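Local structure of peptide methionine sulfoxide reductase MSRA (Corynebacterium diphtheriae, 4D7L) at residues Ile196-Leu199 against Ala200-Pro203; Gly75-Lys78 against Leu79-Thr83; Arg104-Thr108 against Gly109-His113. The protein reduces the S epimer of methionine sulfoxide in proteins back to methionine and so probably repairs proteins damaged by oxidation. One frame throughout, in Å; residues are numbered along the deposited sequence. Where two conformers were deposited one is given.

Overall arrangement
Along the chain interaction 2 comes first: it lies in helix 73-81, just past the predicted active-site Cys72, and Ala76, Glu77, Phe80 and Trp81 face strands 86-94 and 114-121. Interaction 3 follows at the end of helix 103-107, where the chain turns to enter strand 114-121. Interaction 1 comes last, where outer strand 195-198 gives way to the loop toward strand 208-209. Each is a local contact within one continuous stretch and closes no long loop; the three run in series and neither nest nor cross. Interaction 2 lies across the chain's centre from both others, about 22 Å from interaction 1 and about 23 Å from interaction 3 between centres; the centres of interactions 1 and 3 are about 18 Å apart.

Interaction 1: Ile196-Leu199 against Ala200-Pro203; sequences ILPL and ASTP. With PGE (triethylene glycol), chain L.
A short 3-10 turn ends the outer strand 195-198, and Leu199 O is its hub, receiving two donors from Thr202. The hydroxyl Thr202 OG1 reaches Leu199 O at 2.7 Å, lying in the carbonyl plane. The amide Thr202 N comes to Leu199 O at 3.1 Å from well above that plane, so the two donors approach from different directions. With OG1 lodged between backbone N and carbonyl carbon (chi1 63°), the hydroxyl folds back over the turn; threonine suits the place because its hydroxyl bonds the carbonyl while its methyl CG2 meets Leu197 CD1. One residue earlier, Ser201 N donates to Pro198 O at 2.9 Å, and the two successive i to i+3 bonds define the turn. Proline can stand at Pro198 since its nitrogen owes no hydrogen to this pattern.

Strand 195-198 runs parallel to its neighbour 158-161, with helix 166-186 between them in the chain: a beta-alpha-beta crossover, whose exit the turn forms. Leu197 crosses Thr202 at about a right angle, with Leu197 CD1 3.9 Å from Thr202 CG2 and 3.6 Å from Ser201 O. Tyr160 of strand 158-161 touches both side chains and Leu199 as well. On the exposed side Ser201 OG shares a 2.7 Å hydrogen bond with O1 of a triethylene glycol, probably from the crystallisation liquor; the same O1 lies 3.6 Å from Pro198 CG.

Interaction 2: Gly75-Lys78 against Leu79-Thr83; sequences GAEK and LFWET
Trp81 N gives its hydrogen to Glu77 O at 2.9 Å, an i to i+4 helical bond with an N-H...O angle of 162°. The side chains of the same pair also meet. The indole presents its CE3-CZ3 edge to the Glu77 carboxylate, whose CD lies in the ring plane, 3.7 Å from Trp81 CZ3; the two flat groups stand 88° apart. With Trp81 CG set between its backbone N and carbonyl carbon (chi1 79°), the indole swings back along the helix and spreads one face over Lys78. There Lys78 CA sits 3.4 Å from the centroid of the six-membered ring, nearly on its normal, a CH-pi contact.

The long, extended Lys78 chain runs on past the ring, bends at its last torsion, and brings NZ to Glu82 OE2 in a salt bridge, on the syn side but well out of the carboxylate plane; its modelled length of 2.5 Å is doubtfully short. At the helix end Thr83 N turns to Phe80 O, and the hydroxyl Thr83 OG1 takes Leu79 O at 2.8 Å.

Gly75 closes GCYWG, this protein's form of the GCFWG signature of MsrA enzymes, which contains the predicted active-site Cys72. Outside the helix, Thr89 OG1 and Gln216 N each bond one Glu77 oxygen; with both oxygens partnered and the indole edge alongside, this buried carboxylate is held in place.

Interaction 3: Arg104-Thr108 against Gly109-His113; sequences RETCT and GRTNH
Thr106 and Thr111 set their side chains at about a right angle to each other at the end of helix 103-107. Thr111 points its CB toward the helix end, and its methyl CG2 rests 3.7 Å from Glu105 O and also against Thr106 CA. Its OG1, set between backbone N and carbonyl carbon (chi1 72°), faces its own following loop and accepts His113 N at 3.0 Å, an ST turn. One water joins the two sides, donating to Thr106 O at 2.7 Å, accepting from Thr111 N, and bonding Thr111 OG1 at 2.6 Å.

Thr108 OG1 reaches back to Glu105 O at 2.6 Å, in the carbonyl plane, and forward to accept Arg110 N at 3.0 Å and an N-H...O angle of 155°. Thr108 N bonds Glu105 O as well, so one residue grips that carbonyl twice. A single hydroxyl thus links the helix to the loop, a task threonine performs because it can donate and accept at once. Arg110 lays the start of its side chain alongside the same oxygen, its CB 3.4 Å from Thr108 OG1.

Between these two residues Gly109 leaves helical geometry with phi 82°, a backbone region that glycine enters easily. Its amide still closes the turn: Gly109 N donates to Thr106 O at 3.0 Å.

Further along, His113 NE2 bonds Thr98 O and the backbone of Thr111 bonds Ile97, tying the loop after the helix to the loop that leaves strand 86-94. The helix itself meets that strand where Thr106 touches Phe93, which His113 touches too, just where the chain enters the antiparallel neighbour 114-121.

Interaction 1: Ile196-Leu199 against Ala200-Pro203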
ATOM      1  N   ILE A 196      -7.928   4.509  -7.782  1.00 14.87           N
ATOM      2  CA  ILE A 196      -7.516   5.798  -7.245  1.00 18.10           C
ATOM      3  C   ILE A 196      -8.720   6.571  -6.705  1.00 21.54           C
ATOM      4  O   ILE A 196      -9.669   6.833  -7.448  1.00 20.28           O
ATOM      5  CB  ILE A 196      -6.811   6.678  -8.317  1.00 22.25           C
ATOM      6  CG1 ILE A 196      -5.594   5.967  -8.920  1.00 21.86           C
ATOM      7  CG2 ILE A 196      -6.388   8.017  -7.713  1.00 17.25           C
ATOM      8  CD1 ILE A 196      -5.027   6.722 -10.148  1.00 23.56           C
ATOM      9  N   LEU A 197      -8.694   6.919  -5.422  1.00 15.26           N
ATOM     10  CA  LEU A 197      -9.790   7.688  -4.804  1.00 17.14           C
ATOM     11  C   LEU A 197      -9.371   8.176  -3.417  1.00 15.73           C
ATOM     12  O   LEU A 197      -8.412   7.669  -2.848  1.00 17.46           O
ATOM     13  CB  LEU A 197     -11.075   6.841  -4.715  1.00 22.64           C
ATOM     14  CG  LEU A 197     -11.062   5.578  -3.850  1.00 25.60           C
ATOM     15  CD1 LEU A 197     -12.486   5.144  -3.509  1.00 22.51           C
ATOM     16  CD2 LEU A 197     -10.337   4.425  -4.555  1.00 26.63           C
ATOM     17  N   PRO A 198     -10.085   9.164  -2.870  1.00 16.61           N
ATOM     18  CA  PRO A 198      -9.771   9.567  -1.493  1.00 17.77           C
ATOM     19  C   PRO A 198      -9.953   8.385  -0.535  1.00 21.15           C
ATOM     20  O   PRO A 198     -10.871   7.601  -0.746  1.00 18.84           O
ATOM     21  CB  PRO A 198     -10.790  10.668  -1.207  1.00 17.06           C
ATOM     22  CG  PRO A 198     -11.131  11.231  -2.600  1.00 18.87           C
ATOM     23  CD  PRO A 198     -11.062  10.064  -3.522  1.00 17.47           C
ATOM     24  N   LEU A 199      -9.080   8.243   0.461  1.00 14.12           N
ATOM     25  CA  LEU A 199      -9.241   7.215   1.490  1.00 13.29           C
ATOM     26  C   LEU A 199     -10.636   7.277   2.101  1.00 14.58           C
ATOM     27  O   LEU A 199     -11.279   6.257   2.302  1.00 16.92           O
ATOM     28  CB  LEU A 199      -8.195   7.388   2.592  1.00 14.47           C
ATOM     29  CG  LEU A 199      -8.286   6.409   3.771  1.00 20.48           C
ATOM     30  CD1 LEU A 199      -7.947   5.006   3.256  1.00 21.00           C
ATOM     31  CD2 LEU A 199      -7.322   6.831   4.870  1.00 23.34           C
ATOM     32  N   ALA A 200     -11.108   8.489   2.357  1.00 14.62           N
ATOM     33  CA  ALA A 200     -12.417   8.675   2.992  1.00 19.01           C
ATOM     34  C   ALA A 200     -13.562   8.179   2.121  1.00 19.76           C
ATOM     35  O   ALA A 200     -14.679   7.983   2.612  1.00 17.82           O
ATOM     36  CB  ALA A 200     -12.632  10.149   3.346  1.00 19.93           C
ATOM     37  N   SER A 201     -13.302   8.010   0.825  1.00 17.26           N
ATOM     38  CA  SER A 201     -14.332   7.548  -0.113  1.00 16.41           C
ATOM     39  C   SER A 201     -14.291   6.042  -0.365  1.00 14.67           C
ATOM     40  O   SER A 201     -15.119   5.519  -1.120  1.00 17.38           O
ATOM     41  CB  SER A 201     -14.215   8.309  -1.430  1.00 19.97           C
ATOM     42  OG  SER A 201     -14.545   9.679  -1.212  1.00 19.21           O
ATOM     43  N   THR A 202     -13.329   5.342   0.228  1.00 14.84           N
ATOM     44  CA  THR A 202     -13.343   3.870   0.179  1.00 17.47           C
ATOM     45  C   THR A 202     -14.479   3.356   1.057  1.00 17.99           C
ATOM     46  O   THR A 202     -14.996   4.102   1.886  1.00 18.05           O
ATOM     47  CB  THR A 202     -12.030   3.251   0.660  1.00 16.38           C
ATOM     48  OG1 THR A 202     -11.833   3.597   2.044  1.00 18.72           O
ATOM     49  CG2 THR A 202     -10.856   3.747  -0.196  1.00 14.76           C
ATOM     50  N   PRO A 203     -14.895   2.090   0.872  1.00 17.77           N
ATOM     51  CA  PRO A 203     -16.069   1.649   1.650  1.00 21.09           C
ATOM     52  C   PRO A 203     -15.899   1.784   3.173  1.00 18.29           C
ATOM     53  O   PRO A 203     -16.805   2.306   3.826  1.00 19.07           O
ATOM     54  CB  PRO A 203     -16.232   0.173   1.240  1.00 19.18           C
ATOM     55  CG  PRO A 203     -15.689   0.150  -0.197  1.00 15.57           C
ATOM     56  CD  PRO A 203     -14.491   1.104  -0.148  1.00 15.31           C
TER
HETATM   57  C1  PGE L1228     -16.034  11.591  -3.711  0.84 43.88           C
HETATM   58  O1  PGE L1228     -14.681  11.283  -3.418  0.84 32.32           O
HETATM   59  C2  PGE L1228     -16.942  10.536  -3.112  0.84 40.19           C
HETATM   60  O2  PGE L1228     -16.751   9.317  -3.809  0.84 43.94           O

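Interaction 2: Gly75-Lys78 against Leu79-Thr83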
ATOM      1  N   GLY A  75       7.989  -5.185   1.112  1.00 18.06           N
ATOM      2  CA  GLY A  75       8.950  -4.618   0.179  1.00 15.48           C
ATOM      3  C   GLY A  75       8.581  -3.191  -0.146  1.00 17.21           C
ATOM      4  O   GLY A  75       9.439  -2.332  -0.295  1.00 19.74           O
ATOM      5  N   ALA A  76       7.285  -2.945  -0.279  1.00 15.83           N
ATOM      6  CA  ALA A  76       6.817  -1.611  -0.579  1.00 19.09           C
ATOM      7  C   ALA A  76       7.146  -0.645   0.553  1.00 15.33           C
ATOM      8  O   ALA A  76       7.517   0.489   0.297  1.00 17.08           O
ATOM      9  CB  ALA A  76       5.306  -1.634  -0.844  1.00 14.97           C
ATOM     10  N   GLU A  77       7.015  -1.082   1.807  1.00 18.43           N
ATOM     11  CA  GLU A  77       7.282  -0.146   2.907  1.00 17.46           C
ATOM     12  C   GLU A  77       8.750   0.271   2.913  1.00 16.79           C
ATOM     13  O   GLU A  77       9.077   1.439   3.153  1.00 16.84           O
ATOM     14  CB  GLU A  77       6.924  -0.735   4.285  1.00 15.37           C
ATOM     15  CG  GLU A  77       6.718   0.424   5.320  1.00 16.13           C
ATOM     16  CD  GLU A  77       6.840   0.019   6.797  1.00 17.27           C
ATOM     17  OE1 GLU A  77       6.917  -1.191   7.120  1.00 17.19           O
ATOM     18  OE2 GLU A  77       6.853   0.933   7.650  1.00 19.00           O
ATOM     19  N   LYS A  78       9.625  -0.699   2.677  1.00 15.28           N
ATOM     20  CA  LYS A  78      11.076  -0.440   2.656  1.00 16.45           C
ATOM     21  C   LYS A  78      11.420   0.559   1.552  1.00 22.69           C
ATOM     22  O   LYS A  78      12.211   1.491   1.761  1.00 19.92           O
ATOM     23  CB  LYS A  78      11.853  -1.759   2.489  1.00 19.81           C
ATOM     24  CG  LYS A  78      13.405  -1.641   2.472  1.00 23.38           C
ATOM     25  CD  LYS A  78      14.004  -3.062   2.475  1.00 25.19           C
ATOM     26  CE  LYS A  78      15.516  -3.144   2.216  1.00 36.88           C
ATOM     27  NZ  LYS A  78      16.315  -2.012   2.725  1.00 41.98           N
ATOM     28  N   LEU A  79      10.821   0.368   0.382  1.00 20.38           N
ATOM     29  CA  LEU A  79      11.021   1.280  -0.750  1.00 17.48           C
ATOM     30  C   LEU A  79      10.734   2.717  -0.351  1.00 17.67           C
ATOM     31  O   LEU A  79      11.498   3.651  -0.657  1.00 18.05           O
ATOM     32  CB  LEU A  79      10.096   0.881  -1.910  1.00 20.16           C
ATOM     33  CG  LEU A  79      10.153   1.816  -3.121  1.00 26.66           C
ATOM     34  CD1 LEU A  79      11.449   1.547  -3.902  1.00 31.28           C
ATOM     35  CD2 LEU A  79       8.919   1.654  -3.982  1.00 26.39           C
ATOM     36  N   PHE A  80       9.630   2.905   0.355  1.00 14.35           N
ATOM     37  CA  PHE A  80       9.261   4.272   0.702  1.00 15.08           C
ATOM     38  C   PHE A  80       9.984   4.832   1.923  1.00 18.72           C
ATOM     39  O   PHE A  80      10.343   6.017   1.904  1.00 19.10           O
ATOM     40  CB  PHE A  80       7.735   4.371   0.867  1.00 17.20           C
ATOM     41  CG  PHE A  80       7.022   4.370  -0.453  1.00 22.02           C
ATOM     42  CD1 PHE A  80       7.106   5.489  -1.277  1.00 19.05           C
ATOM     43  CD2 PHE A  80       6.341   3.245  -0.906  1.00 23.33           C
ATOM     44  CE1 PHE A  80       6.502   5.498  -2.532  1.00 23.04           C
ATOM     45  CE2 PHE A  80       5.709   3.245  -2.163  1.00 24.98           C
ATOM     46  CZ  PHE A  80       5.799   4.370  -2.979  1.00 19.88           C
ATOM     47  N   TRP A  81      10.277   4.034   2.959  1.00 18.58           N
ATOM     48  CA  TRP A  81      10.974   4.662   4.096  1.00 17.73           C
ATOM     49  C   TRP A  81      12.397   5.030   3.699  1.00 18.27           C
ATOM     50  O   TRP A  81      13.016   5.885   4.328  1.00 23.88           O
ATOM     51  CB  TRP A  81      10.969   3.808   5.401  1.00 15.61           C
ATOM     52  CG  TRP A  81      11.947   2.659   5.514  1.00 15.37           C
ATOM     53  CD1 TRP A  81      13.325   2.716   5.511  1.00 19.15           C
ATOM     54  CD2 TRP A  81      11.605   1.298   5.795  1.00 16.36           C
ATOM     55  NE1 TRP A  81      13.853   1.442   5.695  1.00 19.73           N
ATOM     56  CE2 TRP A  81      12.813   0.562   5.884  1.00 16.08           C
ATOM     57  CE3 TRP A  81      10.380   0.624   5.964  1.00 17.24           C
ATOM     58  CZ2 TRP A  81      12.834  -0.824   6.116  1.00 19.91           C
ATOM     59  CZ3 TRP A  81      10.396  -0.756   6.187  1.00 13.95           C
ATOM     60  CH2 TRP A  81      11.618  -1.464   6.277  1.00 16.06           C
ATOM     61  N   GLU A  82      12.914   4.401   2.650  1.00 14.90           N
ATOM     62  CA  GLU A  82      14.250   4.753   2.154  1.00 20.14           C
ATOM     63  C   GLU A  82      14.239   5.914   1.164  1.00 27.55           C
ATOM     64  O   GLU A  82      15.286   6.337   0.688  1.00 23.77           O
ATOM     65  CB  GLU A  82      14.907   3.523   1.519  1.00 19.39           C
ATOM     66  CG  GLU A  82      15.283   2.489   2.608  1.00 21.13           C
ATOM     67  CD  GLU A  82      15.993   1.251   2.081  1.00 36.23           C
ATOM     68  OE1 GLU A  82      16.011   1.040   0.844  1.00 34.52           O
ATOM     69  OE2 GLU A  82      16.505   0.477   2.928  1.00 32.34           O
ATOM     70  N   THR A  83      13.066   6.458   0.883  1.00 19.60           N
ATOM     71  CA  THR A  83      12.975   7.581  -0.050  1.00 22.49           C
ATOM     72  C   THR A  83      13.223   8.923   0.618  1.00 21.28           C
ATOM     73  O   THR A  83      12.571   9.232   1.603  1.00 21.14           O
ATOM     74  CB  THR A  83      11.592   7.618  -0.702  1.00 23.30           C
ATOM     75  OG1 THR A  83      11.384   6.393  -1.403  1.00 21.08           O
ATOM     76  CG2 THR A  83      11.495   8.791  -1.676  1.00 23.59           C
TER

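Interaction 3: Arg104-Thr108 against Gly109-His113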
ATOM      1  N   ARG A 104      -4.419 -12.052   9.255  1.00 16.19           N
ATOM      2  CA  ARG A 104      -4.941 -13.351   8.846  1.00 19.45           C
ATOM      3  C   ARG A 104      -6.300 -13.159   8.180  1.00 21.34           C
ATOM      4  O   ARG A 104      -6.576 -13.753   7.148  1.00 19.85           O
ATOM      5  CB  ARG A 104      -5.046 -14.299  10.046  1.00 22.56           C
ATOM      6  CG  ARG A 104      -5.677 -15.650   9.717  1.00 37.79           C
ATOM      7  CD  ARG A 104      -5.728 -16.550  10.959  1.00 51.98           C
ATOM      8  NE  ARG A 104      -4.393 -16.836  11.483  1.00 66.44           N
ATOM      9  CZ  ARG A 104      -3.605 -17.805  11.024  1.00 73.26           C
ATOM     10  NH1 ARG A 104      -4.023 -18.601  10.047  1.00 73.72           N
ATOM     11  NH2 ARG A 104      -2.403 -17.989  11.556  1.00 75.60           N
ATOM     12  N   GLU A 105      -7.131 -12.278   8.725  1.00 19.45           N
ATOM     13  CA  GLU A 105      -8.418 -12.018   8.071  1.00 18.27           C
ATOM     14  C   GLU A 105      -8.253 -11.460   6.649  1.00 17.38           C
ATOM     15  O   GLU A 105      -8.932 -11.898   5.713  1.00 22.22           O
ATOM     16  CB  GLU A 105      -9.248 -11.051   8.920  1.00 16.89           C
ATOM     17  CG  GLU A 105      -9.790 -11.720  10.170  1.00 21.54           C
ATOM     18  CD  GLU A 105     -10.491 -10.760  11.114  1.00 26.48           C
ATOM     19  OE1 GLU A 105     -10.167  -9.549  11.120  1.00 23.40           O
ATOM     20  OE2 GLU A 105     -11.366 -11.236  11.862  1.00 27.40           O
ATOM     21  N   THR A 106      -7.366 -10.489   6.492  0.69 17.07           N
ATOM     22  CA  THR A 106      -7.173  -9.868   5.191  0.69 18.02           C
ATOM     23  C   THR A 106      -6.699 -10.903   4.160  0.69 21.56           C
ATOM     24  O   THR A 106      -7.150 -10.885   3.012  0.69 20.21           O
ATOM     25  CB  THR A 106      -6.166  -8.701   5.277  0.69 18.83           C
ATOM     26  OG1 THR A 106      -6.689  -7.700   6.161  0.69 17.49           O
ATOM     27  CG2 THR A 106      -5.904  -8.096   3.907  0.69 17.42           C
ATOM     28  N   CYS A 107      -5.834 -11.826   4.582  0.98 19.72           N
ATOM     29  CA  CYS A 107      -5.296 -12.839   3.667  0.98 19.04           C
ATOM     30  C   CYS A 107      -6.364 -13.798   3.153  0.98 18.48           C
ATOM     31  O   CYS A 107      -6.124 -14.483   2.155  0.98 20.28           O
ATOM     32  CB  CYS A 107      -4.172 -13.648   4.330  0.98 21.60           C
ATOM     33  SG  CYS A 107      -2.727 -12.639   4.720  0.98 25.02           S
ATOM     34  N   THR A 108      -7.536 -13.855   3.796  1.00 19.36           N
ATOM     35  CA  THR A 108      -8.631 -14.695   3.267  1.00 18.40           C
ATOM     36  C   THR A 108      -9.279 -14.134   2.003  1.00 24.70           C
ATOM     37  O   THR A 108     -10.066 -14.825   1.329  1.00 21.79           O
ATOM     38  CB  THR A 108      -9.777 -14.889   4.281  1.00 20.77           C
ATOM     39  OG1 THR A 108     -10.449 -13.641   4.468  1.00 19.76           O
ATOM     40  CG2 THR A 108      -9.243 -15.409   5.629  1.00 24.98           C
ATOM     41  N   GLY A 109      -9.018 -12.861   1.727  1.00 17.89           N
ATOM     42  CA  GLY A 109      -9.670 -12.164   0.627  1.00 15.93           C
ATOM     43  C   GLY A 109     -11.063 -11.656   0.990  1.00 23.05           C
ATOM     44  O   GLY A 109     -11.706 -11.010   0.181  1.00 19.94           O
ATOM     45  N   ARG A 110     -11.534 -11.926   2.208  1.00 16.69           N
ATOM     46  CA  ARG A 110     -12.943 -11.614   2.535  1.00 14.63           C
ATOM     47  C   ARG A 110     -13.145 -10.267   3.232  1.00 18.51           C
ATOM     48  O   ARG A 110     -14.204 -10.014   3.788  1.00 19.80           O
ATOM     49  CB  ARG A 110     -13.518 -12.746   3.382  1.00 16.53           C
ATOM     50  CG  ARG A 110     -13.504 -14.057   2.596  1.00 21.37           C
ATOM     51  CD  ARG A 110     -13.790 -15.262   3.480  1.00 31.35           C
ATOM     52  NE  ARG A 110     -15.058 -15.143   4.180  1.00 40.30           N
ATOM     53  CZ  ARG A 110     -15.454 -15.977   5.140  1.00 51.33           C
ATOM     54  NH1 ARG A 110     -14.673 -16.987   5.514  1.00 44.82           N
ATOM     55  NH2 ARG A 110     -16.625 -15.794   5.736  1.00 53.98           N
ATOM     56  N   THR A 111     -12.146  -9.389   3.157  1.00 16.14           N
ATOM     57  CA  THR A 111     -12.283  -8.041   3.696  1.00 16.09           C
ATOM     58  C   THR A 111     -12.372  -6.993   2.599  1.00 19.04           C
ATOM     59  O   THR A 111     -12.728  -5.858   2.874  1.00 18.59           O
ATOM     60  CB  THR A 111     -11.084  -7.628   4.589  1.00 20.15           C
ATOM     61  OG1 THR A 111      -9.933  -7.401   3.756  1.00 17.36           O
ATOM     62  CG2 THR A 111     -10.765  -8.686   5.688  1.00 15.87           C
ATOM     63  N   ASN A 112     -11.986  -7.385   1.384  1.00 19.78           N
ATOM     64  CA  ASN A 112     -11.835  -6.504   0.211  1.00 18.56           C
ATOM     65  C   ASN A 112     -10.725  -5.463   0.324  1.00 19.45           C
ATOM     66  O   ASN A 112     -10.515  -4.684  -0.609  1.00 17.02           O
ATOM     67  CB  ASN A 112     -13.167  -5.807  -0.122  1.00 16.03           C
ATOM     68  CG  ASN A 112     -14.199  -6.776  -0.676  1.00 21.36           C
ATOM     69  OD1 ASN A 112     -13.852  -7.893  -1.082  1.00 21.47           O
ATOM     70  ND2 ASN A 112     -15.474  -6.352  -0.718  1.00 17.66           N
ATOM     71  N   HIS A 113      -9.976  -5.455   1.424  1.00 15.22           N
ATOM     72  CA  HIS A 113      -8.878  -4.495   1.532  1.00 12.83           C
ATOM     73  C   HIS A 113      -7.677  -4.835   0.654  1.00 20.20           C
ATOM     74  O   HIS A 113      -7.470  -5.985   0.249  1.00 16.28           O
ATOM     75  CB  HIS A 113      -8.363  -4.381   2.973  1.00 11.96           C
ATOM     76  CG  HIS A 113      -9.316  -3.717   3.912  1.00 15.64           C
ATOM     77  ND1 HIS A 113      -9.670  -2.391   3.796  1.00 15.04           N
ATOM     78  CD2 HIS A 113      -9.975  -4.193   5.001  1.00 16.51           C
ATOM     79  CE1 HIS A 113     -10.513  -2.080   4.768  1.00 18.43           C
ATOM     80  NE2 HIS A 113     -10.710  -3.151   5.514  1.00 17.46           N
TER
HETATM   81  O   HOH W   1      -9.323  -9.434   2.264  1.00 15.83           O